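Local coordinates for chitin-binding domain 3 protein (Micromonospora aurantiaca ATCC 27029, PDB 5OPF) that probably cleaves crystalline polysaccharides such as cellulose or chitin by oxidation, as a copper-dependent lytic polysaccharide monooxygenase, at residues A[99-104]-A[156-161]. Numbering follows the deposited sequence.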
loop_
_atom_site.group_PDB
_atom_site.type_symbol
_atom_site.label_atom_id
_atom_site.label_comp_id
_atom_site.label_asym_id
_atom_site.label_seq_id
_atom_site.Cartn_x
_atom_site.Cartn_y
_atom_site.Cartn_z
ATOM N N ARG A 99 1.616 -6.853 -12.167
ATOM C CA ARG A 99 2.889 -6.854 -11.467
ATOM C C ARG A 99 2.908 -5.726 -10.450
ATOM O O ARG A 99 2.548 -4.589 -10.774
ATOM C CB ARG A 99 4.029 -6.667 -12.475
ATOM C CG ARG A 99 4.089 -7.826 -13.456
ATOM C CD ARG A 99 4.731 -7.473 -14.781
ATOM N NE ARG A 99 6.151 -7.150 -14.679
ATOM C CZ ARG A 99 7.110 -8.009 -14.351
ATOM N NH1 ARG A 99 6.812 -9.268 -14.036
ATOM N NH2 ARG A 99 8.370 -7.608 -14.331
ATOM N N VAL A 100 3.350 -6.037 -9.234
ATOM C CA VAL A 100 3.510 -5.053 -8.172
ATOM C C VAL A 100 4.981 -4.678 -8.102
ATOM O O VAL A 100 5.831 -5.537 -7.837
ATOM C CB VAL A 100 3.030 -5.628 -6.829
ATOM C CG1 VAL A 100 3.385 -4.696 -5.674
ATOM C CG2 VAL A 100 1.519 -5.916 -6.871
ATOM N N LYS A 101 5.295 -3.405 -8.341
ATOM C CA LYS A 101 6.664 -2.910 -8.237
ATOM C C LYS A 101 6.881 -2.353 -6.840
ATOM O O LYS A 101 6.237 -1.366 -6.447
ATOM C CB LYS A 101 6.956 -1.827 -9.271
ATOM C CG LYS A 101 8.419 -1.400 -9.267
ATOM C CD LYS A 101 8.689 -0.289 -10.275
ATOM C CE LYS A 101 10.077 0.321 -10.104
ATOM N NZ LYS A 101 10.331 1.382 -11.138
ATOM N N PHE A 102 7.785 -2.993 -6.098
ATOM C CA PHE A 102 8.161 -2.563 -4.764
ATOM C C PHE A 102 9.501 -1.842 -4.829
ATOM O O PHE A 102 10.452 -2.368 -5.404
ATOM C CB PHE A 102 8.248 -3.742 -3.790
ATOM C CG PHE A 102 7.984 -3.310 -2.402
ATOM C CD1 PHE A 102 8.943 -2.628 -1.672
ATOM C CD2 PHE A 102 6.731 -3.486 -1.853
ATOM C CE1 PHE A 102 8.639 -2.143 -0.409
ATOM C CE2 PHE A 102 6.426 -3.018 -0.604
ATOM C CZ PHE A 102 7.372 -2.342 0.119
ATOM N N PHE A 103 9.582 -0.650 -4.232
ATOM C CA PHE A 103 10.807 0.146 -4.192
ATOM C C PHE A 103 11.273 0.281 -2.748
ATOM O O PHE A 103 10.494 0.707 -1.885
ATOM C CB PHE A 103 10.540 1.530 -4.798
ATOM C CG PHE A 103 11.685 2.502 -4.685
ATOM C CD1 PHE A 103 12.955 2.191 -5.136
ATOM C CD2 PHE A 103 11.478 3.749 -4.106
ATOM C CE1 PHE A 103 13.997 3.116 -5.025
ATOM C CE2 PHE A 103 12.511 4.666 -3.996
ATOM C CZ PHE A 103 13.768 4.342 -4.443
ATOM N N ASP A 104 12.534 -0.088 -2.496
ATOM C CA ASP A 104 13.162 -0.027 -1.173
ATOM C C ASP A 104 14.375 0.890 -1.270
ATOM O O ASP A 104 15.355 0.566 -1.947
ATOM C CB ASP A 104 13.571 -1.427 -0.709
ATOM C CG ASP A 104 14.330 -1.440 0.612
ATOM O OD1 ASP A 104 14.374 -0.407 1.302
ATOM O OD2 ASP A 104 14.868 -2.522 0.938
ATOM N N SER A 156 14.653 -2.199 -6.441
ATOM C CA SER A 156 13.252 -2.527 -6.667
ATOM C C SER A 156 13.092 -3.988 -7.052
ATOM O O SER A 156 14.041 -4.675 -7.418
ATOM C CB SER A 156 12.624 -1.651 -7.745
ATOM O OG SER A 156 13.200 -1.914 -9.016
ATOM N N ILE A 157 11.856 -4.464 -6.980
ATOM C CA ILE A 157 11.540 -5.801 -7.452
ATOM C C ILE A 157 10.088 -5.835 -7.896
ATOM O O ILE A 157 9.244 -5.102 -7.367
ATOM C CB ILE A 157 11.862 -6.860 -6.373
ATOM C CG1 ILE A 157 11.892 -8.251 -7.011
ATOM C CG2 ILE A 157 10.885 -6.773 -5.196
ATOM C CD1 ILE A 157 12.605 -9.277 -6.153
ATOM N N GLN A 158 9.794 -6.690 -8.873
ATOM C CA GLN A 158 8.437 -6.877 -9.370
ATOM C C GLN A 158 7.892 -8.207 -8.865
ATOM O O GLN A 158 8.546 -9.242 -9.016
ATOM C CB GLN A 158 8.408 -6.867 -10.899
ATOM C CG GLN A 158 8.924 -5.583 -11.552
ATOM C CD GLN A 158 7.859 -4.524 -11.767
ATOM O OE1 GLN A 158 6.698 -4.700 -11.408
ATOM N NE2 GLN A 158 8.258 -3.410 -12.364
ATOM N N ILE A 159 6.694 -8.185 -8.288
ATOM C CA ILE A 159 6.024 -9.380 -7.778
ATOM C C ILE A 159 4.844 -9.689 -8.694
ATOM O O ILE A 159 3.885 -8.905 -8.747
ATOM C CB ILE A 159 5.536 -9.200 -6.335
ATOM C CG1 ILE A 159 6.685 -8.821 -5.394
ATOM C CG2 ILE A 159 4.862 -10.469 -5.852
ATOM C CD1 ILE A 159 6.655 -7.404 -4.916
ATOM N N PRO A 160 4.852 -10.813 -9.400
ATOM C CA PRO A 160 3.683 -11.193 -10.203
ATOM C C PRO A 160 2.477 -11.477 -9.328
ATOM O O PRO A 160 2.596 -12.022 -8.231
ATOM C CB PRO A 160 4.141 -12.467 -10.927
ATOM C CG PRO A 160 5.627 -12.445 -10.844
ATOM C CD PRO A 160 5.960 -11.768 -9.550
ATOM N N ALA A 161 1.303 -11.122 -9.841
ATOM C CA ALA A 161 0.053 -11.328 -9.128
ATOM C C ALA A 161 -1.016 -11.687 -10.145
ATOM O O ALA A 161 -1.031 -11.144 -11.256
ATOM C CB ALA A 161 -0.355 -10.063 -8.364
HETATM O O HOH W 1 4.667 -2.869 -11.937
#
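Gln158 lies between Arg99 and Lys101 on the outer face of the sheet, and its CB sits 3.5 Å above the guanidinium plane of Arg99, offset toward the rim at NH2. The Arg99 chain bends at chi3 (66°), which turns NE back toward the neighbouring strand; guanidinium and amide planes are only 20° apart. On the other flank the amide lies against the start of the Lys101 chain, NE2 3.7 Å from Lys101 CG. One water bridges Gln158 OE1, at 2.8 Å, and Arg99 O, tying the amide to the opposite backbone. An alanine in place of Gln158 would probably leave that water without its amide mate and open a gap beside the aliphatic part of Lys101.

Strands 97-104 and 154-162 are the central antiparallel pair of a four-stranded sheet in the immunoglobulin-like beta-sandwich core of these monooxygenases. Val100 with Ile159 and Phe102 with Ile157 are the hydrogen-bonded pairs, all four bonds running 2.8 to 3.0 Å between backbone N and O. All four side chains are on the same face of the sheet, and Val100, Phe102 and Ile159 are buried there: Ile159 CD1 packs 4.1 Å from Phe102 CB and also meets Val100 CG1, against Ile113 and Val115 of the facing sheet. Phe102 carries its ring on to an edge-to-face stack with Trp176. The side chain of Phe102 lies about 9 Å from the copper ion. Back on the outer face, the extended Lys101 chain lays CE 4.0 Å from Ser156 OG; that hydroxyl hydrogen-bonds Glu151, to which Lys101 NZ makes a long, weak ion pair.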